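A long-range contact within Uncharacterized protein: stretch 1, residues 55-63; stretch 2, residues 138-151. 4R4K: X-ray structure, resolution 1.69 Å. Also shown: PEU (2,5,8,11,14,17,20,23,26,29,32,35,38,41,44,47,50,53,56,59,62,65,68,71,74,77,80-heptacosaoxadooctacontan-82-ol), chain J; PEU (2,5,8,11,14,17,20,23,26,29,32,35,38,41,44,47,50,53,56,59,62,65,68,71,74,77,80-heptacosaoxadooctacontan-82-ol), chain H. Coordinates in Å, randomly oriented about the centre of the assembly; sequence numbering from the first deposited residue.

Stretch 1 (55-63) KEKWPLLDS
Stretch 2 (138-151) TIQQVKEENAAFKE

Residues 138-151 lie within a longer helix that packs against a segment that opens as one 3-10 turn, 55-57, with Trp58 N bonded to Lys55 O at 3.2 Å, and then runs extended, phi/psi near -82/122 at Pro59 and -63/134 at Leu60. Residue numbers rise in the same direction in both stretches: CA of Lys57 lies 5.7 Å from CA of Ile139, CA of Pro59 5.7 Å from CA of Val142, and CA of Leu60 6.0 Å from CA of Asn146.

Leu60 covers the most surface. Its CA-to-CB bond points toward the helix and sets CB over one face of the Phe149 ring, 3.7 Å from the centroid and 7° off the normal; chi1 is m and chi2 t, and CD1 lies 3.7 Å from Phe149 CD1. Phe149 (chi1 t, chi2 -83°) also receives Leu61 O at its edge, 3.4 Å from CE2.

Two hydrogen bonds accompany this register. Asn146, chi1 m and chi2 -15°, reads the extended backbone with its amide: ND2 donates to Trp58 O at 2.8 Å, while OD1 accepts from Leu60 N at 2.9 Å. Water 2 donates to the same OD1 and to Leu60 O.

At the N-terminal end of the contact, Ile139 (chi1 m, chi2 t) has its CD1 3.7 Å from Lys57 CE. Water 1 links Glu56 O to Ile139 O. Between these levels, Val142 CG1 (chi1 t) meets Pro59 CB at 3.9 Å.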

ATOM      1  N   LYS A  55      -5.963   2.524  10.557  1.00 22.78           N
ATOM      2  CA  LYS A  55      -6.894   2.901   9.488  1.00 25.59           C
ATOM      3  C   LYS A  55      -6.804   4.365   9.119  1.00 23.35           C
ATOM      4  O   LYS A  55      -6.865   4.718   7.938  1.00 23.41           O
ATOM      5  CB  LYS A  55      -8.327   2.559   9.883  1.00 28.12           C
ATOM      6  CG  LYS A  55      -9.349   2.858   8.803  1.00 35.63           C
ATOM      7  CD  LYS A  55     -10.780   2.699   9.293  1.00 50.58           C
ATOM      8  CE  LYS A  55     -11.750   3.328   8.296  1.00 63.61           C
ATOM      9  NZ  LYS A  55     -13.153   3.392   8.787  1.00 64.13           N
ATOM     10  N   GLU A  56      -6.650   5.225  10.110  1.00 22.32           N
ATOM     11  CA  GLU A  56      -6.622   6.659   9.825  1.00 24.22           C
ATOM     12  C   GLU A  56      -5.388   7.061   8.983  1.00 24.33           C
ATOM     13  O   GLU A  56      -5.387   8.110   8.370  1.00 23.69           O
ATOM     14  CB  GLU A  56      -6.764   7.500  11.110  1.00 28.08           C
ATOM     15  CG  GLU A  56      -5.462   7.889  11.773  1.00 34.04           C
ATOM     16  CD  GLU A  56      -4.822   6.756  12.547  1.00 33.61           C
ATOM     17  OE1 GLU A  56      -5.309   5.610  12.451  1.00 33.21           O
ATOM     18  OE2 GLU A  56      -3.814   7.020  13.250  1.00 35.41           O
ATOM     19  N   LYS A  57      -4.339   6.249   8.980  1.00 23.00           N
ATOM     20  CA  LYS A  57      -3.127   6.526   8.214  1.00 21.54           C
ATOM     21  C   LYS A  57      -3.125   5.939   6.806  1.00 20.52           C
ATOM     22  O   LYS A  57      -2.264   6.266   6.006  1.00 18.91           O
ATOM     23  CB  LYS A  57      -1.902   6.003   8.977  1.00 21.74           C
ATOM     24  CG  LYS A  57      -1.703   6.674  10.335  1.00 24.90           C
ATOM     25  CD  LYS A  57      -0.393   6.261  10.985  1.00 25.55           C
ATOM     26  CE  LYS A  57      -0.254   6.832  12.387  1.00 25.77           C
ATOM     27  NZ  LYS A  57      -1.107   6.114  13.377  1.00 30.49           N
ATOM     28  N   TRP A  58      -4.077   5.060   6.509  1.00 21.06           N
ATOM     29  CA  TRP A  58      -4.086   4.327   5.243  1.00 18.81           C
ATOM     30  C   TRP A  58      -4.333   5.193   4.005  1.00 18.35           C
ATOM     31  O   TRP A  58      -5.372   5.818   3.905  1.00 18.82           O
ATOM     32  CB  TRP A  58      -5.164   3.234   5.269  1.00 19.60           C
ATOM     33  CG  TRP A  58      -5.247   2.451   4.001  1.00 16.68           C
ATOM     34  CD1 TRP A  58      -6.230   2.521   3.043  1.00 17.01           C
ATOM     35  CD2 TRP A  58      -4.285   1.499   3.534  1.00 16.68           C
ATOM     36  NE1 TRP A  58      -5.932   1.664   2.000  1.00 18.09           N
ATOM     37  CE2 TRP A  58      -4.742   1.029   2.274  1.00 16.73           C
ATOM     38  CE3 TRP A  58      -3.069   1.021   4.045  1.00 17.99           C
ATOM     39  CZ2 TRP A  58      -4.037   0.090   1.538  1.00 17.61           C
ATOM     40  CZ3 TRP A  58      -2.379   0.079   3.311  1.00 20.81           C
ATOM     41  CH2 TRP A  58      -2.866  -0.376   2.076  1.00 20.73           C
ATOM     42  N   PRO A  59      -3.383   5.201   3.051  1.00 16.11           N
ATOM     43  CA  PRO A  59      -3.672   5.803   1.741  1.00 18.51           C
ATOM     44  C   PRO A  59      -4.415   4.833   0.828  1.00 19.94           C
ATOM     45  O   PRO A  59      -3.878   3.779   0.491  1.00 19.62           O
ATOM     46  CB  PRO A  59      -2.270   6.100   1.160  1.00 17.70           C
ATOM     47  CG  PRO A  59      -1.297   5.787   2.271  1.00 21.58           C
ATOM     48  CD  PRO A  59      -1.985   4.783   3.131  1.00 18.24           C
ATOM     49  N   LEU A  60      -5.596   5.230   0.368  1.00 18.20           N
ATOM     50  CA  LEU A  60      -6.376   4.410  -0.525  1.00 17.52           C
ATOM     51  C   LEU A  60      -5.654   4.182  -1.853  1.00 16.75           C
ATOM     52  O   LEU A  60      -5.130   5.131  -2.448  1.00 18.85           O
ATOM     53  CB  LEU A  60      -7.761   5.033  -0.725  1.00 17.12           C
ATOM     54  CG  LEU A  60      -8.660   5.031   0.525  1.00 17.43           C
ATOM     55  CD1 LEU A  60      -9.786   6.041   0.386  1.00 16.34           C
ATOM     56  CD2 LEU A  60      -9.239   3.654   0.802  1.00 19.21           C
ATOM     57  N   LEU A  61      -5.666   2.923  -2.289  1.00 17.40           N
ATOM     58  CA  LEU A  61      -4.971   2.471  -3.500  1.00 17.68           C
ATOM     59  C   LEU A  61      -5.937   2.321  -4.667  1.00 17.41           C
ATOM     60  O   LEU A  61      -6.987   1.703  -4.530  1.00 16.54           O
ATOM     61  CB  LEU A  61      -4.320   1.125  -3.246  1.00 18.00           C
ATOM     62  CG  LEU A  61      -3.208   1.186  -2.208  1.00 19.39           C
ATOM     63  CD1 LEU A  61      -2.743  -0.220  -1.905  1.00 22.99           C
ATOM     64  CD2 LEU A  61      -2.048   2.072  -2.649  1.00 26.92           C
ATOM     65  N   ASP A  62      -5.601   2.939  -5.799  1.00 16.49           N
ATOM     66  CA  ASP A  62      -6.460   2.880  -6.973  1.00 16.54           C
ATOM     67  C   ASP A  62      -5.983   1.889  -8.013  1.00 20.50           C
ATOM     68  O   ASP A  62      -4.917   1.300  -7.864  1.00 18.92           O
ATOM     69  CB  ASP A  62      -6.684   4.285  -7.548  1.00 21.36           C
ATOM     70  CG  ASP A  62      -5.463   4.891  -8.200  1.00 29.34           C
ATOM     71  OD1 ASP A  62      -4.476   4.186  -8.509  1.00 24.74           O
ATOM     72  OD2 ASP A  62      -5.504   6.120  -8.444  1.00 34.01           O
ATOM     73  N   SER A  63      -6.783   1.697  -9.055  1.00 18.66           N
ATOM     74  CA  SER A  63      -6.500   0.647 -10.050  1.00 21.42           C
ATOM     75  C   SER A  63      -5.228   0.937 -10.828  1.00 20.77           C
ATOM     76  O   SER A  63      -4.491   0.021 -11.167  1.00 23.45           O
ATOM     77  CB  SER A  63      -7.666   0.467 -11.013  1.00 22.61           C
ATOM     78  OG  SER A  63      -7.933   1.654 -11.706  1.00 26.63           O
ATOM     79  N   THR A 138       1.438  14.944   7.230  1.00 22.89           N
ATOM     80  CA  THR A 138       1.424  13.921   6.187  1.00 25.31           C
ATOM     81  C   THR A 138       0.145  13.098   6.252  1.00 21.69           C
ATOM     82  O   THR A 138      -0.489  12.827   5.231  1.00 19.78           O
ATOM     83  CB  THR A 138       2.649  13.020   6.299  1.00 24.61           C
ATOM     84  OG1 THR A 138       3.794  13.843   6.129  1.00 26.49           O
ATOM     85  CG2 THR A 138       2.668  11.920   5.228  1.00 27.38           C
ATOM     86  N   ILE A 139      -0.226  12.705   7.457  1.00 24.19           N
ATOM     87  CA  ILE A 139      -1.469  11.972   7.654  1.00 21.80           C
ATOM     88  C   ILE A 139      -2.682  12.785   7.146  1.00 20.72           C
ATOM     89  O   ILE A 139      -3.566  12.251   6.509  1.00 21.43           O
ATOM     90  CB  ILE A 139      -1.622  11.543   9.119  1.00 24.74           C
ATOM     91  CG1 ILE A 139      -0.564  10.485   9.466  1.00 23.84           C
ATOM     92  CG2 ILE A 139      -3.020  11.001   9.368  1.00 24.53           C
ATOM     93  CD1 ILE A 139      -0.426  10.202  10.953  1.00 23.28           C
ATOM     94  N   GLN A 140      -2.672  14.091   7.400  1.00 20.05           N
ATOM     95  CA  GLN A 140      -3.726  14.968   6.907  1.00 20.49           C
ATOM     96  C   GLN A 140      -3.709  15.048   5.362  1.00 18.27           C
ATOM     97  O   GLN A 140      -4.760  15.126   4.749  1.00 18.39           O
ATOM     98  CB  GLN A 140      -3.610  16.362   7.535  1.00 22.44           C
ATOM     99  CG  GLN A 140      -4.627  17.387   7.027  1.00 22.42           C
ATOM    100  CD  GLN A 140      -6.079  17.000   7.299  1.00 25.28           C
ATOM    101  OE1 GLN A 140      -6.382  16.361   8.302  1.00 26.72           O
ATOM    102  NE2 GLN A 140      -6.973  17.381   6.397  1.00 24.04           N
ATOM    103  N   GLN A 141      -2.520  15.081   4.757  1.00 20.14           N
ATOM    104  CA  GLN A 141      -2.400  15.071   3.287  1.00 21.98           C
ATOM    105  C   GLN A 141      -3.000  13.796   2.708  1.00 18.47           C
ATOM    106  O   GLN A 141      -3.697  13.830   1.683  1.00 16.59           O
ATOM    107  CB  GLN A 141      -0.943  15.229   2.855  1.00 22.17           C
ATOM    108  CG  GLN A 141      -0.399  16.628   3.071  1.00 35.51           C
ATOM    109  CD  GLN A 141       1.112  16.716   2.958  1.00 47.40           C
ATOM    110  OE1 GLN A 141       1.784  15.766   2.548  1.00 59.35           O
ATOM    111  NE2 GLN A 141       1.657  17.871   3.333  1.00 46.49           N
ATOM    112  N   VAL A 142      -2.723  12.672   3.353  1.00 18.14           N
ATOM    113  CA  VAL A 142      -3.303  11.385   2.953  1.00 19.16           C
ATOM    114  C   VAL A 142      -4.825  11.409   3.062  1.00 18.55           C
ATOM    115  O   VAL A 142      -5.538  10.966   2.160  1.00 18.92           O
ATOM    116  CB  VAL A 142      -2.700  10.225   3.769  1.00 18.27           C
ATOM    117  CG1 VAL A 142      -3.502   8.939   3.555  1.00 19.70           C
ATOM    118  CG2 VAL A 142      -1.237  10.040   3.396  1.00 21.30           C
ATOM    119  N   LYS A 143      -5.342  11.990   4.134  1.00 18.89           N
ATOM    120  CA  LYS A 143      -6.782  12.178   4.261  1.00 20.97           C
ATOM    121  C   LYS A 143      -7.400  12.957   3.084  1.00 20.38           C
ATOM    122  O   LYS A 143      -8.486  12.628   2.588  1.00 20.13           O
ATOM    123  CB  LYS A 143      -7.099  12.909   5.561  1.00 23.96           C
ATOM    124  CG  LYS A 143      -8.594  13.077   5.794  1.00 30.37           C
ATOM    125  CD  LYS A 143      -8.903  13.790   7.087  1.00 38.85           C
ATOM    126  CE  LYS A 143     -10.393  13.954   7.253  1.00 45.12           C
ATOM    127  NZ  LYS A 143     -10.752  14.298   8.653  1.00 52.56           N
ATOM    128  N   GLU A 144      -6.727  14.022   2.680  1.00 19.99           N
ATOM    129  CA  GLU A 144      -7.172  14.852   1.559  1.00 21.65           C
ATOM    130  C   GLU A 144      -7.112  14.080   0.231  1.00 18.49           C
ATOM    131  O   GLU A 144      -8.035  14.139  -0.584  1.00 20.87           O
ATOM    132  CB  GLU A 144      -6.353  16.141   1.519  1.00 23.08           C
ATOM    133  CG  GLU A 144      -6.693  17.051   2.696  1.00 24.95           C
ATOM    134  CD  GLU A 144      -5.607  18.059   3.048  1.00 26.20           C
ATOM    135  OE1 GLU A 144      -4.607  18.191   2.310  1.00 25.63           O
ATOM    136  OE2 GLU A 144      -5.784  18.761   4.067  1.00 27.17           O
ATOM    137  N   GLU A 145      -6.051  13.317   0.017  1.00 19.92           N
ATOM    138  CA  GLU A 145      -6.006  12.404  -1.145  1.00 19.08           C
ATOM    139  C   GLU A 145      -7.147  11.391  -1.123  1.00 17.75           C
ATOM    140  O   GLU A 145      -7.728  11.057  -2.154  1.00 16.74           O
ATOM    141  CB  GLU A 145      -4.653  11.676  -1.209  1.00 25.03           C
ATOM    142  CG  GLU A 145      -3.454  12.601  -1.368  1.00 26.87           C
ATOM    143  CD  GLU A 145      -3.282  13.167  -2.764  1.00 37.94           C
ATOM    144  OE1 GLU A 145      -3.848  12.612  -3.738  1.00 38.52           O
ATOM    145  OE2 GLU A 145      -2.567  14.191  -2.886  1.00 42.16           O
ATOM    146  N   ASN A 146      -7.453  10.888   0.064  1.00 17.50           N
ATOM    147  CA  ASN A 146      -8.518   9.930   0.224  1.00 18.60           C
ATOM    148  C   ASN A 146      -9.884  10.549  -0.045  1.00 20.51           C
ATOM    149  O   ASN A 146     -10.739   9.912  -0.616  1.00 20.05           O
ATOM    150  CB  ASN A 146      -8.453   9.310   1.607  1.00 17.48           C
ATOM    151  CG  ASN A 146      -7.306   8.330   1.773  1.00 16.78           C
ATOM    152  OD1 ASN A 146      -6.684   7.872   0.808  1.00 17.33           O
ATOM    153  ND2 ASN A 146      -7.020   7.969   3.030  1.00 15.73           N
ATOM    154  N   ALA A 147     -10.070  11.823   0.308  1.00 20.15           N
ATOM    155  CA  ALA A 147     -11.287  12.554  -0.069  1.00 21.00           C
ATOM    156  C   ALA A 147     -11.451  12.647  -1.594  1.00 22.44           C
ATOM    157  O   ALA A 147     -12.554  12.453  -2.122  1.00 23.91           O
ATOM    158  CB  ALA A 147     -11.295  13.936   0.582  1.00 24.06           C
ATOM    159  N   ALA A 148     -10.364  12.924  -2.300  1.00 22.57           N
ATOM    160  CA  ALA A 148     -10.377  12.905  -3.752  1.00 22.06           C
ATOM    161  C   ALA A 148     -10.743  11.507  -4.292  1.00 20.42           C
ATOM    162  O   ALA A 148     -11.578  11.346  -5.163  1.00 18.90           O
ATOM    163  CB  ALA A 148      -9.051  13.363  -4.314  1.00 22.60           C
ATOM    164  N   PHE A 149     -10.103  10.480  -3.754  1.00 18.18           N
ATOM    165  CA  PHE A 149     -10.396   9.093  -4.151  1.00 19.28           C
ATOM    166  C   PHE A 149     -11.875   8.784  -4.013  1.00 20.84           C
ATOM    167  O   PHE A 149     -12.489   8.151  -4.875  1.00 18.68           O
ATOM    168  CB  PHE A 149      -9.576   8.151  -3.260  1.00 17.17           C
ATOM    169  CG  PHE A 149      -9.670   6.674  -3.623  1.00 16.36           C
ATOM    170  CD1 PHE A 149     -10.718   5.906  -3.189  1.00 19.89           C
ATOM    171  CD2 PHE A 149      -8.605   6.050  -4.269  1.00 19.09           C
ATOM    172  CE1 PHE A 149     -10.774   4.534  -3.466  1.00 18.65           C
ATOM    173  CE2 PHE A 149      -8.658   4.703  -4.544  1.00 20.69           C
ATOM    174  CZ  PHE A 149      -9.737   3.944  -4.147  1.00 19.90           C
ATOM    175  N   LYS A 150     -12.454   9.212  -2.899  1.00 21.53           N
ATOM    176  CA  LYS A 150     -13.845   8.892  -2.608  1.00 22.83           C
ATOM    177  C   LYS A 150     -14.842   9.636  -3.516  1.00 24.79           C
ATOM    178  O   LYS A 150     -15.971   9.199  -3.631  1.00 24.24           O
ATOM    179  CB  LYS A 150     -14.121   9.131  -1.124  1.00 25.01           C
ATOM    180  CG  LYS A 150     -13.462   8.101  -0.227  1.00 26.54           C
ATOM    181  CD  LYS A 150     -13.883   8.250   1.224  1.00 36.22           C
ATOM    182  CE  LYS A 150     -13.190   9.401   1.913  1.00 46.27           C
ATOM    183  NZ  LYS A 150     -13.518   9.375   3.370  1.00 57.00           N
ATOM    184  N   GLU A 151     -14.415  10.717  -4.180  1.00 22.88           N
ATOM    185  CA  GLU A 151     -15.276  11.396  -5.161  1.00 24.17           C
ATOM    186  C   GLU A 151     -15.512  10.541  -6.387  1.00 25.15           C
ATOM    187  O   GLU A 151     -16.558  10.647  -7.005  1.00 29.18           O
ATOM    188  CB  GLU A 151     -14.668  12.730  -5.612  1.00 28.27           C
ATOM    189  CG  GLU A 151     -14.621  13.810  -4.553  1.00 30.13           C
ATOM    190  CD  GLU A 151     -15.990  14.389  -4.216  1.00 36.35           C
ATOM    191  OE1 GLU A 151     -16.976  14.111  -4.945  1.00 33.78           O
ATOM    192  OE2 GLU A 151     -16.073  15.105  -3.198  1.00 41.48           O
TER
HETATM  193  OCV PEU J 206      -7.266  14.350  -9.765  1.00 59.91           O
HETATM  194  CCW PEU J 206      -7.107  13.565  -8.594  1.00 59.16           C
HETATM  195  CCX PEU J 206      -7.650  12.164  -8.806  1.00 64.56           C
HETATM  196  OCY PEU J 206      -7.015  11.324  -7.841  1.00 70.44           O
HETATM  197  CCZ PEU J 206      -7.838  10.894  -6.755  1.00 58.71           C
HETATM  198  CDA PEU J 206      -7.655   9.391  -6.642  1.00 57.20           C
HETATM  199  ODB PEU J 206      -8.387   8.768  -7.690  1.00 64.55           O
HETATM  200  CDC PEU J 206      -7.905   7.486  -8.109  1.00 48.08           C
HETATM  201  CDD PEU J 206      -8.038   7.312  -9.625  1.00 52.31           C
HETATM  202  ODE PEU J 206      -8.831   6.155  -9.940  1.00 48.22           O
HETATM  203  OCP PEU H 204       5.088  12.058  -2.039  1.00 69.77           O
HETATM  204  CCQ PEU H 204       4.046  11.445  -1.283  1.00 63.97           C
HETATM  205  CCR PEU H 204       4.174   9.928  -1.365  1.00 64.08           C
HETATM  206  OCS PEU H 204       4.138   9.506  -2.730  1.00 65.03           O
HETATM  207  CCT PEU H 204       5.265   8.703  -3.119  1.00 59.68           C
HETATM  208  CCU PEU H 204       5.157   7.291  -2.550  1.00 48.08           C
HETATM  209  OCV PEU H 204       3.891   6.752  -2.922  1.00 52.21           O
HETATM  210  CCW PEU H 204       3.778   5.346  -2.737  1.00 52.26           C
HETATM  211  CCX PEU H 204       2.304   4.998  -2.619  1.00 53.99           C
HETATM  212  OCY PEU H 204       1.559   5.437  -3.761  1.00 56.25           O
HETATM  213  CCZ PEU H 204       0.164   5.081  -3.737  1.00 59.33           C
HETATM  214  CDA PEU H 204      -0.639   5.889  -2.714  1.00 53.89           C
HETATM  215  ODB PEU H 204      -1.814   6.454  -3.297  1.00 65.31           O
HETATM  216  CDC PEU H 204      -2.004   7.848  -3.029  1.00 61.82           C
HETATM  217  CDD PEU H 204      -1.018   8.658  -3.874  1.00 66.55           C
HETATM  218  ODE PEU H 204      -1.456  10.014  -4.010  1.00 64.90           O
HETATM  219  O   HOH W   1      -5.291  10.075   6.781  1.00 42.23           O
HETATM  220  O   HOH W   2      -5.548   7.844  -1.862  1.00 27.98           O